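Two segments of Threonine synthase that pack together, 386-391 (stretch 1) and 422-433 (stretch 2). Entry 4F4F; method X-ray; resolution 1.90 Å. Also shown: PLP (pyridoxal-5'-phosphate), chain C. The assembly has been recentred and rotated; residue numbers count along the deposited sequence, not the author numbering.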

# COMPACT_ATOMS: atom_id res chain seq x y z
N TYR A 386 -6.42 15.92 -18.79
CA TYR A 386 -6.31 15.16 -17.58
C TYR A 386 -4.93 15.29 -16.91
O TYR A 386 -3.90 15.09 -17.53
CB TYR A 386 -6.65 13.67 -17.84
CG TYR A 386 -6.73 12.86 -16.59
CD1 TYR A 386 -7.88 12.86 -15.80
CD2 TYR A 386 -5.65 12.12 -16.14
CE1 TYR A 386 -7.95 12.15 -14.62
CE2 TYR A 386 -5.71 11.43 -14.92
CZ TYR A 386 -6.87 11.45 -14.18
OH TYR A 386 -6.93 10.75 -12.99
N LEU A 387 -4.94 15.63 -15.62
CA LEU A 387 -3.73 15.95 -14.90
C LEU A 387 -3.29 14.78 -14.01
O LEU A 387 -4.00 14.41 -13.08
CB LEU A 387 -3.95 17.18 -14.03
CG LEU A 387 -2.69 17.71 -13.37
CD1 LEU A 387 -1.64 18.19 -14.39
CD2 LEU A 387 -3.10 18.83 -12.41
N LEU A 388 -2.11 14.22 -14.29
CA LEU A 388 -1.52 13.15 -13.49
C LEU A 388 -0.44 13.66 -12.51
O LEU A 388 0.35 14.56 -12.83
CB LEU A 388 -0.83 12.13 -14.41
CG LEU A 388 -1.70 11.32 -15.36
CD1 LEU A 388 -1.00 11.07 -16.69
CD2 LEU A 388 -2.16 10.02 -14.68
N ASP A 389 -0.38 13.01 -11.36
CA ASP A 389 0.77 13.12 -10.48
C ASP A 389 1.92 12.27 -11.12
O ASP A 389 1.70 11.49 -12.07
CB ASP A 389 0.42 12.68 -9.04
CG ASP A 389 1.04 11.36 -8.65
OD1 ASP A 389 2.02 11.37 -7.89
OD2 ASP A 389 0.56 10.31 -9.13
N PRO A 390 3.14 12.40 -10.59
CA PRO A 390 4.27 11.66 -11.20
C PRO A 390 4.22 10.13 -11.05
O PRO A 390 4.51 9.44 -12.01
CB PRO A 390 5.50 12.23 -10.49
CG PRO A 390 5.00 13.10 -9.39
CD PRO A 390 3.57 13.41 -9.61
N HIS A 391 3.82 9.62 -9.89
CA HIS A 391 3.71 8.18 -9.71
C HIS A 391 2.72 7.61 -10.73
O HIS A 391 2.99 6.61 -11.41
CB HIS A 391 3.25 7.83 -8.29
CG HIS A 391 4.09 8.43 -7.18
ND1 HIS A 391 3.91 9.69 -6.73
CD2 HIS A 391 5.09 7.87 -6.40
CE1 HIS A 391 4.76 9.93 -5.72
NE2 HIS A 391 5.50 8.81 -5.53
N ASP A 422 5.23 20.24 -6.97
CA ASP A 422 6.48 20.73 -7.59
C ASP A 422 6.77 20.02 -8.91
O ASP A 422 7.11 20.65 -9.94
CB ASP A 422 7.70 20.52 -6.67
CG ASP A 422 7.73 21.47 -5.48
OD1 ASP A 422 6.90 22.39 -5.40
OD2 ASP A 422 8.62 21.29 -4.62
N ALA A 423 6.68 18.70 -8.87
CA ALA A 423 6.98 17.89 -10.02
C ALA A 423 5.93 18.13 -11.11
O ALA A 423 6.26 18.20 -12.27
CB ALA A 423 7.02 16.43 -9.64
N VAL A 424 4.67 18.28 -10.71
CA VAL A 424 3.59 18.46 -11.69
C VAL A 424 3.81 19.82 -12.37
O VAL A 424 3.74 19.92 -13.59
CB VAL A 424 2.19 18.37 -11.05
CG1 VAL A 424 1.10 18.72 -12.06
CG2 VAL A 424 1.96 16.99 -10.47
N LYS A 425 4.10 20.85 -11.58
CA LYS A 425 4.32 22.20 -12.11
C LYS A 425 5.51 22.22 -13.08
O LYS A 425 5.43 22.82 -14.19
CB LYS A 425 4.55 23.20 -10.95
CG LYS A 425 4.95 24.62 -11.35
CD LYS A 425 3.73 25.54 -11.44
CE LYS A 425 4.04 26.92 -12.00
NZ LYS A 425 4.19 27.98 -10.95
N ALA A 426 6.61 21.60 -12.64
CA ALA A 426 7.81 21.47 -13.47
C ALA A 426 7.48 20.77 -14.79
O ALA A 426 7.96 21.16 -15.83
CB ALA A 426 8.92 20.71 -12.72
N ALA A 427 6.61 19.77 -14.76
CA ALA A 427 6.30 18.99 -15.95
C ALA A 427 5.43 19.73 -16.94
O ALA A 427 5.64 19.61 -18.15
CB ALA A 427 5.61 17.67 -15.57
N CYS A 428 4.44 20.46 -16.46
CA CYS A 428 3.42 21.00 -17.35
C CYS A 428 2.98 22.41 -17.06
O CYS A 428 2.11 22.91 -17.73
CB CYS A 428 2.18 20.09 -17.33
SG CYS A 428 1.24 20.07 -15.78
N GLY A 429 3.56 23.05 -16.05
CA GLY A 429 3.20 24.42 -15.71
C GLY A 429 1.93 24.63 -14.91
O GLY A 429 1.59 25.77 -14.59
N VAL A 430 1.20 23.56 -14.60
CA VAL A 430 -0.03 23.72 -13.81
C VAL A 430 0.30 23.57 -12.32
O VAL A 430 1.05 22.67 -11.93
CB VAL A 430 -1.10 22.70 -14.23
CG1 VAL A 430 -2.22 22.63 -13.20
CG2 VAL A 430 -1.63 23.05 -15.61
N GLU A 431 -0.23 24.48 -11.50
CA GLU A 431 -0.14 24.32 -10.06
C GLU A 431 -1.42 23.58 -9.67
O GLU A 431 -2.49 24.16 -9.74
CB GLU A 431 -0.06 25.69 -9.35
CG GLU A 431 0.20 25.63 -7.84
CD GLU A 431 1.37 24.77 -7.42
OE1 GLU A 431 2.46 24.82 -8.05
OE2 GLU A 431 1.22 24.03 -6.43
N PRO A 432 -1.32 22.29 -9.31
CA PRO A 432 -2.58 21.55 -9.11
C PRO A 432 -3.39 22.12 -7.94
O PRO A 432 -2.83 22.72 -7.05
CB PRO A 432 -2.14 20.12 -8.84
CG PRO A 432 -0.69 20.19 -8.51
CD PRO A 432 -0.13 21.45 -9.11
N GLN A 433 -4.70 21.94 -7.96
CA GLN A 433 -5.56 22.46 -6.92
C GLN A 433 -6.09 21.32 -6.05
O GLN A 433 -6.48 20.25 -6.55
CB GLN A 433 -6.71 23.27 -7.54
N1 PLP C . 2.48 5.37 -5.63
C2 PLP C . 2.19 6.12 -4.50
C2A PLP C . 1.58 7.51 -4.54
C3 PLP C . 2.45 5.54 -3.15
O3 PLP C . 2.15 6.28 -2.02
C4 PLP C . 3.06 4.16 -3.11
C4A PLP C . 3.37 3.46 -1.82
C5 PLP C . 3.33 3.44 -4.38
C6 PLP C . 3.00 4.11 -5.58
C5A PLP C . 3.90 2.01 -4.33
O4P PLP C . 3.00 1.01 -3.69
P PLP C . 3.39 -0.53 -3.29
O1P PLP C . 4.01 -1.13 -4.55
O2P PLP C . 4.38 -0.36 -2.15
O3P PLP C . 2.14 -1.25 -2.85

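What holds two segments together when no hydrogen bond passes between them? The answer is apolar packing, a modest patch of 258 Å² summed over both sides, and its centre is Leu387. This leucine points its CA-to-CB bond toward the other stretch and has 83 Å² covered by it, more than any other residue here. With chi1 at t and chi2 at p, its two methyls spread over Val424, Cys428, Val430 and Pro432. Leu387 CD1 lies 3.6 Å from Val424 CG1 and 3.7 Å from Cys428 SG, so it rests against Val424 and Cys428. Leu387 CD2 sits 4.0 Å from Val430 CG1 and 3.9 Å from Pro432 CB, against the extended chain that follows. A branched side chain suits this place, because one residue can touch both the helix and the loop beyond it.

How does Val424 answer from the helix? It is buried, points toward stretch 1, and has 57 Å² covered. Its chi1 is t. CG1 of Val424 packs on the Leu387 side chain, while CG2 of Val424 lies over the chain at Leu388 and Asp389 and beside Pro390: Val424 CG2 is 3.8 Å from Leu388 O, 4.0 Å from Asp389 CA and 4.0 Å from Pro390 CD. The CA atoms of Asp389 and Val424 are 6.2 Å apart, a close approach that a compact beta-branched residue can fill. One cost is visible: Leu388 O is buried by the contact and has no polar partner anywhere in the model.

What does Pro390 add, and what fixes the turn that presents it? Its ring, with 36 Å² covered, extends the apolar patch along the helix, placing Pro390 CG 3.9 Å from Ala423 CB; the small alanine methyl gives the ring a shallow surface to lie against. Proline fits the first turn of a helix, where its lack of an amide hydrogen costs nothing. Just before it, Asp389 turns its CA-to-CB bond away from stretch 2 and caps the helix: Asp389 OD1 accepts a weak bond from His391 N at 3.2 Å and a straighter one from His391 ND1 at 2.8 Å. The His391 ring, thus held, has the PLP methyl carbon C2A over one face.

How does stretch 2 bring Val430 and Pro432 back to Leu387? Gly429 leaves helical geometry with a phi of 80°, a conformation that favours glycine, and the chain then runs extended. Val430 and Pro432 point toward stretch 1, whereas Glu431 between them points away and remains exposed.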